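Local coordinates for protein nicotinate phosphoribosyltransferase (Porphyromonas gingivalis, PDB 2IM5) that probably catalyses the ATP-dependent formation of nicotinate mononucleotide from nicotinate and phosphoribosyl pyrophosphate, a step of NAD(+) biosynthesis, at residues Tyr223-Ala228 with Asp250-Asp255; His213-Phe218 with Glu234-Val239; Phe46-Leu49 with Ile54-Met57; Pro92-Val97 with Thr117-Pro122; Glu146-Lys151 with Thr180-Gln185. All blocks are in the same frame, centred on the assembly; numbering follows the deposited sequence.

Contact 1: residues Tyr223-Ala228 with Asp250-Asp255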
# COMPACT_ATOMS: atom_id res chain seq x y z
N TYR A 223 -20.86 3.44 4.25
CA TYR A 223 -22.00 2.71 3.69
C TYR A 223 -22.40 1.42 4.39
O TYR A 223 -23.42 0.83 4.06
CB TYR A 223 -21.74 2.41 2.22
CG TYR A 223 -21.55 3.64 1.38
CD1 TYR A 223 -22.62 4.49 1.11
CD2 TYR A 223 -20.29 3.98 0.89
CE1 TYR A 223 -22.44 5.65 0.37
CE2 TYR A 223 -20.10 5.14 0.15
CZ TYR A 223 -21.18 5.97 -0.11
OH TYR A 223 -21.00 7.13 -0.83
N GLY A 224 -21.61 0.97 5.36
CA GLY A 224 -21.94 -0.27 6.04
C GLY A 224 -21.17 -1.43 5.45
O GLY A 224 -20.68 -1.35 4.31
N TYR A 225 -21.09 -2.52 6.21
CA TYR A 225 -20.34 -3.70 5.79
C TYR A 225 -20.94 -4.53 4.66
O TYR A 225 -20.21 -5.05 3.82
CB TYR A 225 -20.08 -4.58 7.01
CG TYR A 225 -19.34 -3.83 8.08
CD1 TYR A 225 -18.01 -3.44 7.89
CD2 TYR A 225 -19.98 -3.43 9.26
CE1 TYR A 225 -17.34 -2.69 8.84
CE2 TYR A 225 -19.32 -2.67 10.21
CZ TYR A 225 -18.00 -2.30 10.00
OH TYR A 225 -17.33 -1.55 10.93
N LYS A 226 -22.26 -4.67 4.62
CA LYS A 226 -22.86 -5.47 3.57
C LYS A 226 -22.53 -4.99 2.16
O LYS A 226 -22.20 -5.79 1.29
CB LYS A 226 -24.38 -5.55 3.76
CG LYS A 226 -24.79 -6.45 4.92
CD LYS A 226 -26.30 -6.51 5.10
CE LYS A 226 -26.67 -7.53 6.18
NZ LYS A 226 -28.13 -7.61 6.40
N MET A 227 -22.59 -3.68 1.93
CA MET A 227 -22.29 -3.14 0.60
C MET A 227 -20.90 -2.56 0.39
O MET A 227 -20.59 -2.09 -0.70
CB MET A 227 -23.33 -2.08 0.24
CG MET A 227 -24.70 -2.65 -0.14
SD MET A 227 -24.66 -3.78 -1.59
CE MET A 227 -25.33 -5.30 -0.84
N ALA A 228 -20.05 -2.60 1.42
CA ALA A 228 -18.70 -2.03 1.32
C ALA A 228 -17.93 -2.41 0.06
O ALA A 228 -17.58 -1.53 -0.74
CB ALA A 228 -17.88 -2.41 2.55
N ASP A 250 -9.56 -9.31 0.96
CA ASP A 250 -9.58 -9.66 2.39
C ASP A 250 -9.99 -8.61 3.42
O ASP A 250 -9.99 -8.92 4.62
CB ASP A 250 -8.20 -10.22 2.77
CG ASP A 250 -7.12 -9.15 2.79
OD1 ASP A 250 -7.24 -8.16 2.04
OD2 ASP A 250 -6.13 -9.30 3.54
N THR A 251 -10.34 -7.40 2.99
CA THR A 251 -10.72 -6.35 3.92
C THR A 251 -11.68 -6.85 4.98
O THR A 251 -11.47 -6.66 6.17
CB THR A 251 -11.36 -5.16 3.21
OG1 THR A 251 -10.56 -4.79 2.08
CG2 THR A 251 -11.47 -3.96 4.16
N TYR A 252 -12.75 -7.51 4.55
CA TYR A 252 -13.72 -8.04 5.51
C TYR A 252 -13.79 -9.54 5.33
O TYR A 252 -14.86 -10.13 5.43
CB TYR A 252 -15.10 -7.42 5.29
CG TYR A 252 -15.09 -5.92 5.46
CD1 TYR A 252 -14.74 -5.34 6.68
CD2 TYR A 252 -15.37 -5.08 4.39
CE1 TYR A 252 -14.66 -3.97 6.83
CE2 TYR A 252 -15.29 -3.70 4.52
CZ TYR A 252 -14.94 -3.15 5.74
OH TYR A 252 -14.84 -1.79 5.88
N THR A 253 -12.63 -10.14 5.05
CA THR A 253 -12.54 -11.58 4.84
C THR A 253 -12.83 -11.91 3.38
O THR A 253 -13.79 -11.40 2.79
CB THR A 253 -13.54 -12.32 5.76
OG1 THR A 253 -12.88 -12.71 6.97
CG2 THR A 253 -14.16 -13.48 5.06
N THR A 254 -11.99 -12.76 2.79
CA THR A 254 -12.16 -13.16 1.41
C THR A 254 -13.43 -13.98 1.17
O THR A 254 -14.01 -13.92 0.09
CB THR A 254 -10.92 -13.94 0.90
OG1 THR A 254 -9.81 -13.04 0.79
CG2 THR A 254 -11.18 -14.55 -0.47
N ASP A 255 -13.87 -14.74 2.18
CA ASP A 255 -15.09 -15.52 2.01
C ASP A 255 -16.29 -14.59 1.80
O ASP A 255 -17.17 -14.89 0.99
CB ASP A 255 -15.35 -16.42 3.23
CG ASP A 255 -14.38 -17.60 3.31
OD1 ASP A 255 -13.74 -17.92 2.28
OD2 ASP A 255 -14.26 -18.21 4.39
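Tyr225 and Tyr252 form a buried, offset edge-to-face aromatic pair that ties the loop between helices 213-223 and 228-240 to the turn leading into helix 254-260. The ring centroids lie 5.2 Å apart and the planes stand at 79°. Tyr225 presents its edge: its CD1 comes within 3.6 Å of Tyr252 CE1, above the rim of the Tyr252 ring and not its centre. The opposite face of Tyr252 is covered by the methyl group of its own neighbour, Thr251 CG2. Ala228, at the start of helix 228-240, adds a methyl contact, with its CB 3.5 Å from Tyr252 CE2.

Asp250 to Thr253 form a type I beta turn, closed by a bond from Thr253 N to Asp250 O, and this turn follows strand 246-248 of the parallel sheet, in the part of the chain related to TIM barrels. Tyr252 projects from it toward the loop, its CG anti to the carbonyl carbon (chi1 -60°). No hydrogen bond crosses between the segments, so the union is one of apolar and aromatic surface. The hydroxyl of Tyr225 instead bonds to Glu381 on helix 379-389, whose Leu389 side chain touches both tyrosines.

Contact 2: residues His213-Phe218 with Glu234-Val239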
# COMPACT_ATOMS: atom_id res chain seq x y z
N HIS A 213 -6.49 -0.93 1.12
CA HIS A 213 -7.54 -1.35 2.03
C HIS A 213 -8.34 -0.16 2.53
O HIS A 213 -9.55 -0.27 2.73
CB HIS A 213 -6.94 -2.07 3.25
CG HIS A 213 -6.38 -3.42 2.96
ND1 HIS A 213 -7.17 -4.50 2.61
CD2 HIS A 213 -5.11 -3.88 2.96
CE1 HIS A 213 -6.41 -5.56 2.41
NE2 HIS A 213 -5.15 -5.21 2.62
N GLU A 214 -7.68 0.99 2.73
CA GLU A 214 -8.37 2.18 3.24
C GLU A 214 -9.56 2.58 2.38
O GLU A 214 -10.56 3.08 2.89
CB GLU A 214 -7.40 3.37 3.38
CG GLU A 214 -6.80 3.87 2.09
CD GLU A 214 -5.99 5.16 2.26
OE1 GLU A 214 -6.60 6.24 2.40
OE2 GLU A 214 -4.75 5.09 2.26
N TRP A 215 -9.46 2.36 1.07
CA TRP A 215 -10.54 2.70 0.14
C TRP A 215 -11.77 1.88 0.49
O TRP A 215 -12.86 2.43 0.60
CB TRP A 215 -10.10 2.43 -1.30
CG TRP A 215 -11.17 2.67 -2.34
CD1 TRP A 215 -11.75 1.74 -3.14
CD2 TRP A 215 -11.75 3.94 -2.70
NE1 TRP A 215 -12.66 2.34 -3.98
CE2 TRP A 215 -12.68 3.69 -3.73
CE3 TRP A 215 -11.59 5.25 -2.25
CZ2 TRP A 215 -13.44 4.70 -4.33
CZ3 TRP A 215 -12.34 6.27 -2.84
CH2 TRP A 215 -13.26 5.99 -3.87
N ILE A 216 -11.59 0.58 0.68
CA ILE A 216 -12.71 -0.30 1.03
C ILE A 216 -13.21 0.02 2.44
O ILE A 216 -14.40 0.08 2.70
CB ILE A 216 -12.30 -1.79 1.02
CG1 ILE A 216 -11.60 -2.14 -0.29
CG2 ILE A 216 -13.53 -2.66 1.21
CD1 ILE A 216 -12.43 -1.95 -1.50
N GLN A 217 -12.26 0.21 3.36
CA GLN A 217 -12.59 0.51 4.76
C GLN A 217 -13.40 1.80 4.89
O GLN A 217 -14.30 1.89 5.72
CB GLN A 217 -11.30 0.63 5.55
CG GLN A 217 -10.58 -0.67 5.76
CD GLN A 217 -9.29 -0.48 6.54
OE1 GLN A 217 -8.29 -0.02 5.99
NE2 GLN A 217 -9.31 -0.80 7.82
N PHE A 218 -13.06 2.80 4.09
CA PHE A 218 -13.79 4.06 4.12
C PHE A 218 -15.25 3.75 3.77
O PHE A 218 -16.17 4.20 4.45
CB PHE A 218 -13.21 5.05 3.11
CG PHE A 218 -14.01 6.30 2.94
CD1 PHE A 218 -14.03 7.27 3.94
CD2 PHE A 218 -14.78 6.50 1.79
CE1 PHE A 218 -14.80 8.43 3.79
CE2 PHE A 218 -15.54 7.66 1.63
CZ PHE A 218 -15.56 8.63 2.63
N GLU A 234 -17.64 -0.15 -7.46
CA GLU A 234 -18.41 0.71 -8.36
C GLU A 234 -17.82 2.12 -8.39
O GLU A 234 -17.73 2.73 -9.46
CB GLU A 234 -19.88 0.77 -7.94
CG GLU A 234 -20.68 -0.48 -8.28
CD GLU A 234 -21.02 -0.57 -9.76
OE1 GLU A 234 -21.98 0.10 -10.20
OE2 GLU A 234 -20.33 -1.30 -10.49
N ASP A 235 -17.42 2.63 -7.23
CA ASP A 235 -16.84 3.96 -7.17
C ASP A 235 -15.47 3.99 -7.84
O ASP A 235 -15.12 4.97 -8.50
CB ASP A 235 -16.73 4.44 -5.71
CG ASP A 235 -18.09 4.79 -5.12
OD1 ASP A 235 -19.08 4.87 -5.89
OD2 ASP A 235 -18.19 5.01 -3.89
N TRP A 236 -14.70 2.91 -7.70
CA TRP A 236 -13.39 2.85 -8.32
C TRP A 236 -13.54 2.88 -9.84
O TRP A 236 -12.75 3.52 -10.56
CB TRP A 236 -12.66 1.58 -7.88
CG TRP A 236 -11.20 1.56 -8.25
CD1 TRP A 236 -10.63 0.86 -9.27
CD2 TRP A 236 -10.13 2.25 -7.59
NE1 TRP A 236 -9.27 1.07 -9.29
CE2 TRP A 236 -8.93 1.92 -8.27
CE3 TRP A 236 -10.07 3.12 -6.49
CZ2 TRP A 236 -7.69 2.42 -7.88
CZ3 TRP A 236 -8.83 3.62 -6.11
CH2 TRP A 236 -7.66 3.27 -6.80
N ILE A 237 -14.56 2.19 -10.34
CA ILE A 237 -14.83 2.16 -11.77
C ILE A 237 -15.28 3.54 -12.24
O ILE A 237 -14.91 3.99 -13.33
CB ILE A 237 -15.93 1.13 -12.09
CG1 ILE A 237 -15.41 -0.28 -11.80
CG2 ILE A 237 -16.38 1.26 -13.55
CD1 ILE A 237 -16.49 -1.33 -11.75
N ASN A 238 -16.07 4.22 -11.42
CA ASN A 238 -16.52 5.56 -11.78
C ASN A 238 -15.32 6.47 -11.94
O ASN A 238 -15.26 7.31 -12.84
CB ASN A 238 -17.45 6.13 -10.70
CG ASN A 238 -17.80 7.60 -10.93
OD1 ASN A 238 -16.98 8.50 -10.70
ND2 ASN A 238 -19.02 7.84 -11.39
N VAL A 239 -14.33 6.30 -11.06
CA VAL A 239 -13.15 7.13 -11.12
C VAL A 239 -12.18 6.77 -12.24
O VAL A 239 -11.71 7.65 -12.96
CB VAL A 239 -12.38 7.08 -9.76
CG1 VAL A 239 -11.10 7.91 -9.84
CG2 VAL A 239 -13.28 7.58 -8.63
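Trp215 and Trp236 meet because each carries its CG anti to the backbone N, with chi1 at 177° for Trp215 and -169° for Trp236, which swings both indoles into the gap between helices 213-223 and 228-240. The rings form an edge-to-face pair. Trp236 supplies the edge of its six-membered ring and Trp215 the face of its five-membered ring; the two centroids are 5.1 Å apart and the planes are inclined at 64°, well short of perpendicular. The leading atom is Trp236 CE3, which sits over the Trp215 face, displaced toward the rim, 3.7 Å from Trp215 NE1 and 3.8 Å from Trp215 CE2.

Asp235, next to Trp236 on helix 228-240, adds a second point of contact. Its CB packs 3.6 Å from Trp215 CZ2, so it is the methylene that meets the indole here. Neither indole N-H is spent on the other tryptophan: Trp215 NE1 donates to the carbonyl of Ala232, and Trp236 NE1 to that of Leu244. The first of these bonds ties the Trp215 indole to the backbone of the helix against which it packs, and should restrict rotation of the ring. Both buried nitrogens are thereby satisfied.

Trp215 lies two residues from His213, the predicted phosphohistidine, which is unmodified here. The two helices follow one another in the chain, joined by a short loop, and helix 12-24 packs against both, with Ala20 touching Trp215 and Leu24 touching Asp235. Beyond the pair, Ile237 of helix 228-240 reaches helix 263-268.

Contact 3: residues Phe46-Leu49 with Ile54-Met57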
# COMPACT_ATOMS: atom_id res chain seq x y z
N PHE A 46 13.56 11.50 19.89
CA PHE A 46 13.29 10.86 18.60
C PHE A 46 12.01 11.48 18.05
O PHE A 46 11.93 11.83 16.87
CB PHE A 46 13.09 9.35 18.77
CG PHE A 46 12.91 8.63 17.46
CD1 PHE A 46 14.01 8.35 16.66
CD2 PHE A 46 11.64 8.25 17.02
CE1 PHE A 46 13.86 7.71 15.42
CE2 PHE A 46 11.48 7.61 15.79
CZ PHE A 46 12.59 7.34 14.99
N ALA A 47 11.02 11.64 18.92
CA ALA A 47 9.74 12.23 18.52
C ALA A 47 10.01 13.60 17.91
O ALA A 47 9.38 14.00 16.94
CB ALA A 47 8.82 12.36 19.72
N GLU A 48 10.95 14.33 18.50
CA GLU A 48 11.29 15.65 18.01
C GLU A 48 11.96 15.56 16.63
O GLU A 48 11.77 16.43 15.78
CB GLU A 48 12.22 16.36 19.00
CG GLU A 48 12.43 17.82 18.68
CD GLU A 48 11.13 18.56 18.41
OE1 GLU A 48 10.18 18.43 19.22
OE2 GLU A 48 11.05 19.27 17.39
N LEU A 49 12.73 14.51 16.41
CA LEU A 49 13.37 14.32 15.12
C LEU A 49 12.29 14.09 14.07
O LEU A 49 12.38 14.57 12.95
CB LEU A 49 14.31 13.11 15.15
CG LEU A 49 15.57 13.23 16.01
CD1 LEU A 49 16.34 11.92 15.97
CD2 LEU A 49 16.43 14.37 15.49
N ILE A 54 8.73 16.05 9.55
CA ILE A 54 7.38 16.35 9.09
C ILE A 54 7.29 17.81 8.69
O ILE A 54 6.69 18.15 7.67
CB ILE A 54 6.35 16.02 10.19
CG1 ILE A 54 6.24 14.50 10.36
CG2 ILE A 54 4.99 16.61 9.83
CD1 ILE A 54 5.37 14.07 11.51
N ARG A 55 7.90 18.69 9.49
CA ARG A 55 7.87 20.11 9.16
C ARG A 55 8.66 20.39 7.89
O ARG A 55 8.27 21.23 7.07
CB ARG A 55 8.43 20.94 10.33
CG ARG A 55 7.48 21.02 11.52
CD ARG A 55 7.94 22.06 12.52
NE ARG A 55 8.93 21.54 13.46
CZ ARG A 55 8.64 21.04 14.66
NH1 ARG A 55 7.38 20.99 15.07
NH2 ARG A 55 9.61 20.59 15.44
N ALA A 56 9.76 19.67 7.70
CA ALA A 56 10.59 19.85 6.51
C ALA A 56 9.81 19.55 5.23
O ALA A 56 10.05 20.17 4.20
CB ALA A 56 11.82 18.96 6.58
N MET A 57 8.87 18.61 5.31
CA MET A 57 8.08 18.22 4.15
C MET A 57 7.22 19.35 3.56
O MET A 57 6.80 19.28 2.39
CB MET A 57 7.21 17.00 4.49
CG MET A 57 8.01 15.71 4.69
SD MET A 57 7.02 14.27 5.21
CE MET A 57 5.90 14.16 3.83
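The carboxylate of Glu48 and the guanidinium of Arg55 lie nearly in one plane, 17° apart, and meet at the guanidinium edge, where Glu48 OE2 stands 2.8 Å from Arg55 NH2. This is a salt bridge made through one oxygen and one nitrogen, not a two-pronged pairing. The hydrogen bond within it is weak, since the N-H of Arg55 NH2 is poorly aimed at Glu48 OE2 (N-H...O 115°). Close approach of the charges is therefore combined with poor directionality, and the attraction is probably mainly electrostatic.

Both side chains bend to reach each other along the surface of a single helix, 44-56. Glu48 leaves the backbone with its CB directed away from Arg55; its CG lies anti to the backbone N, and a bend at chi2 brings the carboxylate round. Arg55 starts toward its partner and turns at chi3 (-84°), carrying the guanidinium back along the helix. The residues are seven positions apart, so the ion pair spans about two helical turns. The other carboxylate oxygen, Glu48 OE1, forms a salt bridge with Arg51, which lies between them in sequence. One glutamate thus pairs with arginines three and seven residues further on, and the two partners should hold its carboxylate in place.

The charged pair occupies the outer side of the helix. On other sides Ala47 and Ile54 pack on strand 95-99, at the edge of the antiparallel sheet, while Phe46, Leu49 and Met57 reach helix 120-134.

Contact 4: residues Pro92-Val97 with Thr117-Pro122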
# COMPACT_ATOMS: atom_id res chain seq x y z
N PRO A 92 1.92 20.55 7.95
CA PRO A 92 2.39 19.92 9.19
C PRO A 92 1.42 19.94 10.36
O PRO A 92 1.45 19.05 11.20
CB PRO A 92 3.67 20.68 9.51
CG PRO A 92 4.16 21.10 8.18
CD PRO A 92 2.89 21.56 7.50
N GLU A 93 0.55 20.95 10.44
CA GLU A 93 -0.36 20.99 11.57
C GLU A 93 -1.47 19.95 11.54
O GLU A 93 -2.22 19.82 12.51
CB GLU A 93 -0.94 22.40 11.75
CG GLU A 93 -1.65 22.96 10.57
CD GLU A 93 -1.98 24.43 10.76
OE1 GLU A 93 -1.07 25.17 11.20
OE2 GLU A 93 -3.13 24.84 10.48
N GLU A 94 -1.58 19.19 10.45
CA GLU A 94 -2.59 18.12 10.37
C GLU A 94 -2.03 16.91 11.13
O GLU A 94 -2.76 15.96 11.44
CB GLU A 94 -2.84 17.70 8.92
CG GLU A 94 -3.35 18.79 7.99
CD GLU A 94 -3.37 18.32 6.53
OE1 GLU A 94 -2.56 17.44 6.19
OE2 GLU A 94 -4.18 18.86 5.73
N VAL A 95 -0.74 16.96 11.44
CA VAL A 95 -0.05 15.86 12.10
C VAL A 95 0.38 16.15 13.54
O VAL A 95 0.98 17.18 13.81
CB VAL A 95 1.22 15.48 11.30
CG1 VAL A 95 1.88 14.26 11.92
CG2 VAL A 95 0.86 15.23 9.85
N THR A 96 0.09 15.22 14.45
CA THR A 96 0.47 15.36 15.85
C THR A 96 1.33 14.18 16.28
O THR A 96 0.90 13.03 16.20
CB THR A 96 -0.77 15.43 16.78
OG1 THR A 96 -1.58 16.55 16.42
CG2 THR A 96 -0.33 15.57 18.24
N VAL A 97 2.54 14.48 16.74
CA VAL A 97 3.47 13.45 17.18
C VAL A 97 3.67 13.54 18.69
O VAL A 97 3.78 14.63 19.25
CB VAL A 97 4.84 13.61 16.51
CG1 VAL A 97 5.79 12.50 16.97
CG2 VAL A 97 4.68 13.60 15.00
N THR A 117 -4.42 11.43 3.47
CA THR A 117 -4.06 10.09 3.05
C THR A 117 -2.62 10.11 2.49
O THR A 117 -1.91 9.11 2.56
CB THR A 117 -5.02 9.55 1.97
OG1 THR A 117 -4.70 8.18 1.70
CG2 THR A 117 -4.91 10.36 0.68
N LEU A 118 -2.19 11.26 1.98
CA LEU A 118 -0.85 11.40 1.41
C LEU A 118 0.29 11.35 2.44
O LEU A 118 1.44 11.17 2.06
CB LEU A 118 -0.76 12.71 0.61
CG LEU A 118 -1.82 12.88 -0.49
CD1 LEU A 118 -1.65 14.24 -1.16
CD2 LEU A 118 -1.71 11.75 -1.51
N TRP A 119 -0.03 11.49 3.73
CA TRP A 119 0.98 11.45 4.78
C TRP A 119 1.52 10.05 5.09
O TRP A 119 2.69 9.89 5.41
CB TRP A 119 0.42 12.01 6.11
CG TRP A 119 0.29 13.50 6.20
CD1 TRP A 119 -0.86 14.22 6.30
CD2 TRP A 119 1.37 14.45 6.30
NE1 TRP A 119 -0.58 15.55 6.46
CE2 TRP A 119 0.78 15.73 6.46
CE3 TRP A 119 2.77 14.35 6.27
CZ2 TRP A 119 1.54 16.90 6.59
CZ3 TRP A 119 3.53 15.51 6.39
CH2 TRP A 119 2.91 16.77 6.55
N GLU A 120 0.66 9.04 4.99
CA GLU A 120 1.03 7.66 5.34
C GLU A 120 2.41 7.13 4.96
O GLU A 120 3.24 6.88 5.83
CB GLU A 120 -0.01 6.66 4.82
CG GLU A 120 0.22 5.25 5.39
CD GLU A 120 -0.31 4.14 4.49
OE1 GLU A 120 -0.94 4.46 3.46
OE2 GLU A 120 -0.10 2.95 4.81
N THR A 121 2.63 6.93 3.66
CA THR A 121 3.89 6.38 3.19
C THR A 121 5.12 7.21 3.55
O THR A 121 6.11 6.67 4.04
CB THR A 121 3.84 6.12 1.66
OG1 THR A 121 2.90 5.07 1.38
CG2 THR A 121 5.21 5.69 1.14
N PRO A 122 5.09 8.53 3.30
CA PRO A 122 6.25 9.37 3.63
C PRO A 122 6.60 9.30 5.12
O PRO A 122 7.77 9.14 5.48
CB PRO A 122 5.80 10.76 3.21
CG PRO A 122 4.85 10.49 2.09
CD PRO A 122 4.06 9.33 2.61
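Trp119 is the residue of 117-122 that meets 92-97. Ahead of it, Thr117 and Leu118 turn elsewhere, packing on Tyr21 and Phe88. At Trp119, CG stands anti to the carbonyl carbon (chi1 -76°), which directs the indole across to 92-97, where it is gripped both at its edge and over a face. Its NE1 donates to Glu94 OE1 at 2.8 Å in a nearly straight bond (162°), with the oxygen close to the ring plane although the carboxylate is steeply inclined to it. Val95 CG2 sits over the indole in a CH-pi contact, 3.6 Å from the centroid of the five-membered ring; the closest atom pair is Val95 CG2 with Trp119 CE2, at 3.4 Å. Pro92 borders the six-membered ring, its N 3.9 Å from Trp119 CZ2 at the ring edge. Further on, in helix 120-134, Glu120 forms salt bridges with Lys14 and Arg168.

Within the N-terminal domain, one indole thus joins the 3-10 segment 92-94 and the first residue of strand 95-99 to 117-122. Glu94 OE2 pairs with Arg115, so both carboxylate oxygens are engaged and rotation should be restricted; the negative charge probably makes OE1 a good acceptor, though Arg115 shares part of it.

Contact 5: residues Glu146-Lys151 with Thr180-Gln185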
# COMPACT_ATOMS: atom_id res chain seq x y z
N GLU A 146 25.27 -7.72 -3.75
CA GLU A 146 25.23 -9.15 -4.02
C GLU A 146 23.89 -9.87 -3.96
O GLU A 146 23.51 -10.56 -4.90
CB GLU A 146 26.23 -9.87 -3.12
CG GLU A 146 27.68 -9.70 -3.57
CD GLU A 146 28.68 -10.29 -2.59
OE1 GLU A 146 28.47 -11.44 -2.12
OE2 GLU A 146 29.69 -9.61 -2.29
N VAL A 147 23.17 -9.74 -2.85
CA VAL A 147 21.88 -10.43 -2.73
C VAL A 147 20.82 -9.88 -3.69
O VAL A 147 19.98 -10.63 -4.17
CB VAL A 147 21.32 -10.37 -1.29
CG1 VAL A 147 22.32 -10.98 -0.32
CG2 VAL A 147 21.01 -8.93 -0.90
N THR A 148 20.86 -8.58 -3.95
CA THR A 148 19.88 -7.98 -4.85
C THR A 148 20.11 -8.52 -6.26
O THR A 148 19.16 -8.84 -6.98
CB THR A 148 19.99 -6.44 -4.84
OG1 THR A 148 19.88 -5.96 -3.50
CG2 THR A 148 18.87 -5.83 -5.68
N ARG A 149 21.38 -8.63 -6.65
CA ARG A 149 21.68 -9.15 -7.97
C ARG A 149 21.19 -10.59 -8.07
O ARG A 149 20.56 -10.97 -9.06
CB ARG A 149 23.19 -9.10 -8.25
CG ARG A 149 23.55 -9.80 -9.55
CD ARG A 149 25.02 -9.68 -9.91
NE ARG A 149 25.31 -10.42 -11.14
CZ ARG A 149 26.50 -10.47 -11.73
NH1 ARG A 149 27.54 -9.80 -11.22
NH2 ARG A 149 26.65 -11.17 -12.85
N SER A 150 21.45 -11.38 -7.04
CA SER A 150 21.03 -12.78 -7.04
C SER A 150 19.52 -12.88 -7.16
O SER A 150 19.01 -13.69 -7.93
CB SER A 150 21.48 -13.48 -5.76
OG SER A 150 22.89 -13.45 -5.65
N LYS A 151 18.81 -12.08 -6.38
CA LYS A 151 17.35 -12.08 -6.42
C LYS A 151 16.85 -11.73 -7.82
O LYS A 151 15.96 -12.39 -8.34
CB LYS A 151 16.80 -11.09 -5.39
CG LYS A 151 17.07 -11.49 -3.95
CD LYS A 151 16.67 -10.36 -3.00
CE LYS A 151 17.00 -10.72 -1.56
NZ LYS A 151 16.73 -9.60 -0.64
N THR A 180 16.64 -0.76 -6.44
CA THR A 180 15.82 -0.63 -7.64
C THR A 180 16.72 -0.60 -8.87
O THR A 180 16.41 -1.22 -9.88
CB THR A 180 15.00 0.68 -7.60
OG1 THR A 180 14.13 0.65 -6.47
CG2 THR A 180 14.18 0.84 -8.88
N ASP A 181 17.83 0.12 -8.76
CA ASP A 181 18.79 0.22 -9.86
C ASP A 181 19.36 -1.15 -10.22
O ASP A 181 19.45 -1.51 -11.40
CB ASP A 181 19.93 1.15 -9.48
CG ASP A 181 20.70 1.65 -10.68
OD1 ASP A 181 20.83 0.88 -11.66
OD2 ASP A 181 21.19 2.80 -10.64
N ILE A 182 19.73 -1.91 -9.21
CA ILE A 182 20.29 -3.24 -9.42
C ILE A 182 19.27 -4.20 -10.02
O ILE A 182 19.58 -4.94 -10.96
CB ILE A 182 20.81 -3.83 -8.09
CG1 ILE A 182 21.94 -2.95 -7.54
CG2 ILE A 182 21.29 -5.26 -8.31
CD1 ILE A 182 22.39 -3.32 -6.14
N LEU A 183 18.06 -4.20 -9.48
CA LEU A 183 17.02 -5.09 -9.99
C LEU A 183 16.72 -4.78 -11.45
O LEU A 183 16.55 -5.69 -12.26
CB LEU A 183 15.75 -4.97 -9.14
CG LEU A 183 15.86 -5.64 -7.77
CD1 LEU A 183 14.64 -5.34 -6.91
CD2 LEU A 183 16.02 -7.14 -7.97
N LYS A 184 16.66 -3.50 -11.79
CA LYS A 184 16.39 -3.10 -13.16
C LYS A 184 17.46 -3.68 -14.07
O LYS A 184 17.19 -4.09 -15.20
CB LYS A 184 16.40 -1.58 -13.28
CG LYS A 184 16.11 -1.09 -14.69
CD LYS A 184 16.43 0.38 -14.86
CE LYS A 184 16.18 0.81 -16.31
NZ LYS A 184 16.47 2.25 -16.52
N GLN A 185 18.68 -3.71 -13.57
CA GLN A 185 19.84 -4.19 -14.31
C GLN A 185 19.90 -5.72 -14.45
O GLN A 185 20.35 -6.23 -15.48
CB GLN A 185 21.11 -3.69 -13.62
CG GLN A 185 22.38 -3.83 -14.44
CD GLN A 185 23.63 -3.43 -13.65
OE1 GLN A 185 23.62 -2.44 -12.91
NE2 GLN A 185 24.71 -4.19 -13.83
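Thr148 and Ile182 form the tight part of a helix-helix contact between 141-157 and 173-186, with the methyls Thr148 CG2 and Ile182 CG2 3.6 Å apart. Leu183 closes on the same threonine methyl, its CG 3.7 Å from Thr148 CG2, so that this methyl rests against two consecutive residues of the opposing helix. The torsion of Thr148 explains the choice of branch: CG2 lies anti to the backbone N and faces across, while OG1 lies beside the backbone N, anti to the carbonyl carbon (chi1 -55°), and bonds to the carbonyl of Val144 in its own helix. The short segments run in broadly the same direction, their axes 8.6 Å apart at closest approach and crossing at -35°.

Toward the exposed side the packing thins. Ile182 CG2 reaches Arg149 N at 3.8 Å, but the side chains of Arg149 and Ile182 come no nearer than 4.3 Å, between Arg149 CB and Ile182 CG2. From there the arginine extends away to a salt bridge with Glu153. Lys151 likewise leads off, to Asp337.

No hydrogen bond or salt bridge spans the two segments; cohesion comes from aliphatic van der Waals contact, with the threonine hydroxyl satisfied within its helix and the charged ends of Arg149 and Lys151 paired elsewhere.

Contacts 1, 2 and 5 are buried and contact 4 partly so, whereas contact 3 lies at the surface and is the one carried by a salt bridge. Contact 2 joins helices 213-223 and 228-240 to each other, and contact 1 joins the loop between them to the turn before helix 254-260; both rest on edge-to-face aromatic pairs, whereas contact 4 combines a hydrogen bond with a CH-pi contact on one indole. Contacts 3 and 4 adjoin, the apolar side of helix 44-56 packing on Val95 and Trp119. Glu214 of contact 2 meets Thr117 of contact 4 in a probable hydrogen bond. Contact 5, purely aliphatic, stands apart, its centre about 34 Å from that of contact 2.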